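Local coordinates for nucleosome assembly protein 1, putative (Plasmodium falciparum, PDB 3FS3), which is a nucleosome assembly protein, a chaperone of the malaria parasite that probably binds histones and helps deposit them on DNA, at the interface of chains A and B. Sequence-based numbering; all coordinates share one arbitrary frame. Chains: chain A/B, Nucleosome assembly protein 1, putative.

Contact 1: the interface of chains A and B. Residues chain A 76, 79-80, 83, 87; chain B 72, 75-76, 79.
The phenol oxygen OH of A:Tyr83 donates a hydrogen bond to the carboxylate oxygen OE2 of B:Glu75, 2.6 Å away. OE2 receives it on its anti lone pair, the one facing away from OE1, and lies at the edge of the tyrosine ring, in its plane. The carboxylate plane is turned 71° from that ring. Tyrosine suits this place because it offers both a donor and a flat apolar face. Over the centre of one face sits CB of B:Phe72, 3.4 Å from the ring centroid, while the two aromatic rings meet edge to face with their planes 66° apart.

B:Phe72 has its CG anti to the backbone N (chi1 161°), which carries the ring past A:Tyr83 toward the preceding turn of helix 49-99 of chain A. There its CE1 packs against the branch carbon CG of A:Leu79 at 3.5 Å. The terminal nitrogen NH1 of A:Arg80 comes to 3.4 Å from CZ at the far end of the ring, at the end of a chain extended from CG to NE. Methyl CD1 of A:Leu79 touches CB of B:Glu75 at 3.6 Å, and the branched leucine thereby touches both phenylalanine and glutamate, through CG on one and CD1 on the other. Nearer the two-fold axis, the CD1 methyls of A:Leu76 and B:Leu76 meet at 4.0 Å. The patch joins the paired long helices, the dimerisation element typical of NAP proteins.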
loop_
_atom_site.group_PDB
_atom_site.type_symbol
_atom_site.label_atom_id
_atom_site.label_comp_id
_atom_site.label_asym_id
_atom_site.label_seq_id
_atom_site.Cartn_x
_atom_site.Cartn_y
_atom_site.Cartn_z
ATOM N N LEU A 76 4.277 -13.880 -6.222
ATOM C CA LEU A 76 4.665 -12.524 -5.834
ATOM C C LEU A 76 5.887 -12.601 -4.910
ATOM O O LEU A 76 6.795 -11.783 -4.998
ATOM C CB LEU A 76 3.514 -11.815 -5.112
ATOM C CG LEU A 76 3.795 -10.395 -4.594
ATOM C CD1 LEU A 76 4.190 -9.488 -5.751
ATOM C CD2 LEU A 76 2.559 -9.845 -3.895
ATOM N N LEU A 79 8.870 -13.340 -7.098
ATOM C CA LEU A 79 9.212 -12.138 -7.838
ATOM C C LEU A 79 10.008 -11.146 -7.006
ATOM O O LEU A 79 11.073 -10.709 -7.426
ATOM C CB LEU A 79 7.940 -11.482 -8.381
ATOM C CG LEU A 79 8.144 -10.400 -9.439
ATOM C CD1 LEU A 79 8.864 -11.001 -10.653
ATOM C CD2 LEU A 79 6.788 -9.812 -9.841
ATOM N N ARG A 80 9.506 -10.796 -5.825
ATOM C CA ARG A 80 10.211 -9.841 -4.971
ATOM C C ARG A 80 11.575 -10.373 -4.498
ATOM O O ARG A 80 12.523 -9.608 -4.345
ATOM C CB ARG A 80 9.342 -9.448 -3.766
ATOM C CG ARG A 80 8.030 -8.714 -4.121
ATOM C CD ARG A 80 7.392 -8.119 -2.867
ATOM N NE ARG A 80 6.075 -7.513 -3.081
ATOM C CZ ARG A 80 5.852 -6.412 -3.794
ATOM N NH1 ARG A 80 6.862 -5.778 -4.381
ATOM N NH2 ARG A 80 4.616 -5.934 -3.906
ATOM N N TYR A 83 14.254 -10.144 -7.571
ATOM C CA TYR A 83 14.804 -8.811 -7.758
ATOM C C TYR A 83 15.583 -8.328 -6.547
ATOM O O TYR A 83 16.534 -7.559 -6.686
ATOM C CB TYR A 83 13.694 -7.836 -8.165
ATOM C CG TYR A 83 13.338 -8.014 -9.626
ATOM C CD1 TYR A 83 14.010 -7.302 -10.618
ATOM C CD2 TYR A 83 12.417 -8.989 -10.023
ATOM C CE1 TYR A 83 13.786 -7.560 -11.967
ATOM C CE2 TYR A 83 12.185 -9.255 -11.369
ATOM C CZ TYR A 83 12.876 -8.540 -12.336
ATOM O OH TYR A 83 12.673 -8.818 -13.669
ATOM N N TYR A 87 19.175 -6.703 -7.039
ATOM C CA TYR A 87 19.595 -5.381 -6.553
ATOM C C TYR A 87 20.859 -5.458 -5.692
ATOM O O TYR A 87 21.690 -4.540 -5.701
ATOM C CB TYR A 87 18.488 -4.706 -5.726
ATOM C CG TYR A 87 17.179 -4.471 -6.453
ATOM C CD1 TYR A 87 17.152 -4.081 -7.796
ATOM C CD2 TYR A 87 15.966 -4.625 -5.793
ATOM C CE1 TYR A 87 15.940 -3.855 -8.462
ATOM C CE2 TYR A 87 14.745 -4.399 -6.448
ATOM C CZ TYR A 87 14.742 -4.018 -7.781
ATOM O OH TYR A 87 13.544 -3.823 -8.432
ATOM N N PHE B 72 11.146 -5.511 -13.183
ATOM C CA PHE B 72 10.356 -6.090 -12.094
ATOM C C PHE B 72 8.937 -5.559 -12.234
ATOM O O PHE B 72 7.963 -6.311 -12.142
ATOM C CB PHE B 72 10.897 -5.671 -10.722
ATOM C CG PHE B 72 9.900 -5.835 -9.602
ATOM C CD1 PHE B 72 9.663 -7.083 -9.033
ATOM C CD2 PHE B 72 9.189 -4.735 -9.122
ATOM C CE1 PHE B 72 8.729 -7.238 -7.996
ATOM C CE2 PHE B 72 8.255 -4.873 -8.090
ATOM C CZ PHE B 72 8.025 -6.135 -7.523
ATOM N N GLU B 75 7.162 -7.495 -14.873
ATOM C CA GLU B 75 6.739 -8.821 -14.436
ATOM C C GLU B 75 5.586 -8.738 -13.426
ATOM O O GLU B 75 4.796 -9.670 -13.309
ATOM C CB GLU B 75 7.913 -9.610 -13.840
ATOM C CG GLU B 75 8.968 -10.016 -14.865
ATOM C CD GLU B 75 9.909 -11.091 -14.349
ATOM O OE1 GLU B 75 9.454 -12.234 -14.135
ATOM O OE2 GLU B 75 11.105 -10.797 -14.153
ATOM N N LEU B 76 5.488 -7.623 -12.705
ATOM C CA LEU B 76 4.402 -7.443 -11.742
ATOM C C LEU B 76 3.097 -7.183 -12.505
ATOM O O LEU B 76 2.038 -7.669 -12.125
ATOM C CB LEU B 76 4.697 -6.267 -10.805
ATOM C CG LEU B 76 3.615 -5.922 -9.769
ATOM C CD1 LEU B 76 3.353 -7.122 -8.870
ATOM C CD2 LEU B 76 4.059 -4.729 -8.933
ATOM N N LEU B 79 1.957 -10.501 -13.888
ATOM C CA LEU B 79 1.433 -11.305 -12.798
ATOM C C LEU B 79 0.013 -10.921 -12.418
ATOM O O LEU B 79 -0.861 -11.778 -12.368
ATOM C CB LEU B 79 2.359 -11.197 -11.582
ATOM C CG LEU B 79 2.129 -12.222 -10.473
ATOM C CD1 LEU B 79 2.324 -13.636 -11.034
ATOM C CD2 LEU B 79 3.095 -11.951 -9.316
#

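Contact 2: the interface of chains A and B. Residues chain A 111, 286, 289-290; chain B 47, 55, 59.
Helix 49-99 of chain B, with B:Leu47 in the loop just before it, runs past the end of helix 260-289 of chain A, where A:Leu290 follows in a loop and A:Leu111 joins from another loop with an extended backbone.

B:Leu55 stands in the middle, its two methyls serving different neighbours. CD1 meets CG2 of A:Val286 at 3.8 Å and also touches CE2 on the ring of A:Tyr289 and methyl CD2 of A:Leu111. The other methyl, CD2, packs on CD2 of A:Leu290 at 3.9 Å. With CG trans to the backbone N (chi1 -174°), the leucine directs this fork away from its own helix and into the neighbouring chain. A branched aliphatic residue suits the place because it can touch several apolar groups at once.

One turn further along, B:Lys59 contributes the carbon part of its chain. The bend at chi2 (-44°) lays CD against both A:Val286 and A:Leu290, 3.6 Å from CG1 of the valine and 3.5 Å from CD1 of the leucine; the further bends at chi3 and chi4 set CE and NZ. A:Val286 is short and branched at CB, and both its methyls reach this CD. The side chains of A:Leu290 and B:Lys59 point toward each other, and the terminal amine nitrogen NZ is 3.8 Å from the leucine CD1. Lysine fits here because its long run of methylene groups can pack on aliphatic neighbours like an apolar side chain.

At the other end of the patch, B:Leu47 and A:Tyr289 approach from opposite directions. The tyrosine is long enough to bring its ring beside B:Leu55 and its phenol group on to the loop residue. There the phenol oxygen OH of A:Tyr289 lies 3.6 Å from methyl CD2 of B:Leu47.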
loop_
_atom_site.group_PDB
_atom_site.type_symbol
_atom_site.label_atom_id
_atom_site.label_comp_id
_atom_site.label_asym_id
_atom_site.label_seq_id
_atom_site.Cartn_x
_atom_site.Cartn_y
_atom_site.Cartn_z
ATOM N N LEU A 111 33.274 10.022 -1.336
ATOM C CA LEU A 111 32.200 10.978 -1.628
ATOM C C LEU A 111 31.608 11.430 -0.292
ATOM O O LEU A 111 30.547 10.956 0.146
ATOM C CB LEU A 111 31.113 10.357 -2.510
ATOM C CG LEU A 111 30.144 11.372 -3.125
ATOM C CD1 LEU A 111 30.932 12.373 -3.963
ATOM C CD2 LEU A 111 29.110 10.662 -3.993
ATOM N N VAL A 286 21.685 7.838 -4.595
ATOM C CA VAL A 286 22.385 8.903 -5.295
ATOM C C VAL A 286 21.472 9.991 -5.838
ATOM O O VAL A 286 21.860 11.154 -5.866
ATOM C CB VAL A 286 23.279 8.354 -6.445
ATOM C CG1 VAL A 286 22.423 7.863 -7.621
ATOM C CG2 VAL A 286 24.255 9.437 -6.888
ATOM N N TYR A 289 20.812 12.185 -3.046
ATOM C CA TYR A 289 22.027 12.957 -2.821
ATOM C C TYR A 289 22.020 14.156 -3.774
ATOM O O TYR A 289 22.188 15.293 -3.340
ATOM C CB TYR A 289 23.259 12.095 -3.084
ATOM C CG TYR A 289 24.551 12.873 -3.139
ATOM C CD1 TYR A 289 25.312 13.093 -1.991
ATOM C CD2 TYR A 289 25.016 13.392 -4.346
ATOM C CE1 TYR A 289 26.513 13.816 -2.048
ATOM C CE2 TYR A 289 26.206 14.112 -4.415
ATOM C CZ TYR A 289 26.952 14.318 -3.267
ATOM O OH TYR A 289 28.143 15.013 -3.355
ATOM N N LEU A 290 21.811 13.893 -5.063
ATOM C CA LEU A 290 21.773 14.941 -6.087
ATOM C C LEU A 290 20.532 15.817 -5.958
ATOM O O LEU A 290 20.449 16.870 -6.581
ATOM C CB LEU A 290 21.796 14.328 -7.499
ATOM C CG LEU A 290 23.087 13.672 -7.996
ATOM C CD1 LEU A 290 22.860 13.051 -9.359
ATOM C CD2 LEU A 290 24.193 14.718 -8.065
ATOM N N LEU B 47 33.007 19.033 -6.262
ATOM C CA LEU B 47 33.733 17.929 -5.676
ATOM C C LEU B 47 35.108 17.911 -6.334
ATOM O O LEU B 47 35.330 18.584 -7.341
ATOM C CB LEU B 47 33.004 16.630 -6.007
ATOM C CG LEU B 47 31.483 16.701 -5.895
ATOM C CD1 LEU B 47 30.826 15.565 -6.669
ATOM C CD2 LEU B 47 31.104 16.664 -4.433
ATOM N N LEU B 55 30.943 9.854 -8.211
ATOM C CA LEU B 55 29.553 10.222 -8.420
ATOM C C LEU B 55 29.040 9.665 -9.751
ATOM O O LEU B 55 27.908 9.187 -9.833
ATOM C CB LEU B 55 29.404 11.747 -8.395
ATOM C CG LEU B 55 27.966 12.261 -8.467
ATOM C CD1 LEU B 55 27.191 11.741 -7.271
ATOM C CD2 LEU B 55 27.955 13.788 -8.469
ATOM N N LYS B 59 25.883 7.032 -10.463
ATOM C CA LYS B 59 24.769 7.268 -11.376
ATOM C C LYS B 59 24.671 6.082 -12.330
ATOM O O LYS B 59 23.576 5.636 -12.683
ATOM C CB LYS B 59 24.962 8.562 -12.169
ATOM C CG LYS B 59 24.791 9.843 -11.344
ATOM C CD LYS B 59 23.569 9.774 -10.413
ATOM C CE LYS B 59 22.266 9.434 -11.143
ATOM N NZ LYS B 59 21.780 10.534 -12.023
#

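About 28 Å separates the centres of the C-alpha atoms of contact 1 and contact 2. Helix 49-99 of chain B takes part in both: its middle pairs with the same helix of chain A in contact 1, and its beginning lies on the end of helix 260-289 and nearby loops of chain A in contact 2. One long helix thus reaches from the helix pair to the body of its partner. The two-fold symmetry repeats both contacts with the chains exchanged. Together they probably help fix each body relative to the paired helices, in the same way in both chains.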